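Local coordinates for protein putative kinase (Chloroflexus aurantiacus, PDB 2RHM) that is of unknown function but, as a putative kinase of the P-loop NTPase fold, probably binds a nucleoside triphosphate and transfers its phosphate, at residues T19-S22 with Q23-T27. Numbering follows the deposited sequence.
Sequences TTLS and QALAT
Gln23 N donates to Thr19 O at 3.0 Å, the first of four backbone bonds that residues 23-26 make to 19-22, each between residues four apart on helix 18-29. Ala24 N to Thr20 O, Leu25 N to Leu21 O and Ala26 N to Ser22 O follow, each 2.9 Å long. Thr19 O has a second polar neighbour. Ser22 OG lies 2.9 Å from Thr19 O, and the same hydroxyl is hydrogen-bonded to Lys18 O. A chi1 of 67° tucks OG in over the backbone, flanked by N and C of Ser22, which turns this buried hydroxyl back onto the preceding turn.

On the exposed side a water joins two side chains. The water donates to Gln23 OE1 at 2.8 Å and is hydrogen-bonded to Thr20 OG1 at 2.9 Å. The Gln23 chain runs back beside Thr19, with NE2 3.7 Å from the methyl CG2 of Thr19.

Leu21 and Leu25 run alongside each other on the buried face, CD2 of Leu21 meeting CD1 of Leu25 at 3.7 Å. They pack on Val10 and Ile109 of the parallel sheet and on helix 175-187. An alanine in place of Leu25 would probably leave Leu21 CD2 without its neighbour and open a gap towards Ile8 and Val182. Thr19 closes an apparent Walker A sequence, so this is probably the helix that follows the P-loop in the NTPase fold.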
loop_
_atom_site.group_PDB
_atom_site.type_symbol
_atom_site.label_atom_id
_atom_site.label_comp_id
_atom_site.label_asym_id
_atom_site.label_seq_id
_atom_site.Cartn_x
_atom_site.Cartn_y
_atom_site.Cartn_z
ATOM N N THR B 19 -8.501 6.313 14.097
ATOM C CA THR B 19 -9.027 6.058 12.763
ATOM C C THR B 19 -9.677 7.324 12.207
ATOM O O THR B 19 -9.322 7.820 11.131
ATOM C CB THR B 19 -10.060 4.925 12.762
ATOM O OG1 THR B 19 -9.475 3.764 13.341
ATOM C CG2 THR B 19 -10.497 4.644 11.371
ATOM N N THR B 20 -10.608 7.887 12.960
ATOM C CA THR B 20 -11.317 9.084 12.497
ATOM C C THR B 20 -10.377 10.254 12.258
ATOM O O THR B 20 -10.480 10.944 11.244
ATOM C CB THR B 20 -12.380 9.494 13.523
ATOM O OG1 THR B 20 -13.375 8.468 13.562
ATOM C CG2 THR B 20 -13.043 10.827 13.132
ATOM N N LEU B 21 -9.475 10.459 13.205
ATOM C CA LEU B 21 -8.506 11.525 13.143
ATOM C C LEU B 21 -7.561 11.401 11.948
ATOM O O LEU B 21 -7.328 12.371 11.226
ATOM C CB LEU B 21 -7.737 11.608 14.454
ATOM C CG LEU B 21 -6.790 12.804 14.583
ATOM C CD1 LEU B 21 -6.626 13.211 16.037
ATOM C CD2 LEU B 21 -5.413 12.582 13.923
ATOM N N SER B 22 -7.046 10.198 11.709
ATOM C CA SER B 22 -6.154 10.002 10.575
ATOM C C SER B 22 -6.894 10.242 9.247
ATOM O O SER B 22 -6.346 10.827 8.306
ATOM C CB SER B 22 -5.533 8.611 10.623
ATOM O OG SER B 22 -6.512 7.627 10.419
ATOM N N GLN B 23 -8.157 9.842 9.182
ATOM C CA GLN B 23 -8.960 10.064 7.979
ATOM C C GLN B 23 -9.226 11.566 7.737
ATOM O O GLN B 23 -9.191 12.051 6.590
ATOM C CB GLN B 23 -10.247 9.242 8.057
ATOM C CG GLN B 23 -9.995 7.716 7.956
ATOM C CD GLN B 23 -11.255 6.859 8.159
ATOM O OE1 GLN B 23 -12.292 7.338 8.630
ATOM N NE2 GLN B 23 -11.151 5.577 7.814
ATOM N N ALA B 24 -9.496 12.295 8.815
ATOM C CA ALA B 24 -9.651 13.745 8.768
ATOM C C ALA B 24 -8.365 14.448 8.313
ATOM O O ALA B 24 -8.424 15.467 7.622
ATOM C CB ALA B 24 -10.058 14.284 10.147
ATOM N N LEU B 25 -7.223 13.916 8.725
ATOM C CA LEU B 25 -5.933 14.435 8.293
ATOM C C LEU B 25 -5.720 14.154 6.809
ATOM O O LEU B 25 -5.219 15.003 6.081
ATOM C CB LEU B 25 -4.775 13.820 9.094
ATOM C CG LEU B 25 -4.485 14.347 10.490
ATOM C CD1 LEU B 25 -3.320 13.586 11.041
ATOM C CD2 LEU B 25 -4.174 15.824 10.474
ATOM N N ALA B 26 -6.113 12.970 6.356
ATOM C CA ALA B 26 -5.912 12.617 4.964
ATOM C C ALA B 26 -6.734 13.562 4.092
ATOM O O ALA B 26 -6.244 14.057 3.077
ATOM C CB ALA B 26 -6.305 11.200 4.712
ATOM N N THR B 27 -7.974 13.824 4.505
ATOM C CA THR B 27 -8.868 14.730 3.768
ATOM C C THR B 27 -8.416 16.183 3.872
ATOM O O THR B 27 -8.454 16.930 2.886
ATOM C CB THR B 27 -10.320 14.602 4.312
ATOM O OG1 THR B 27 -10.752 13.249 4.178
ATOM C CG2 THR B 27 -11.256 15.487 3.574
HETATM O O HOH W 1 -13.655 7.132 11.050
#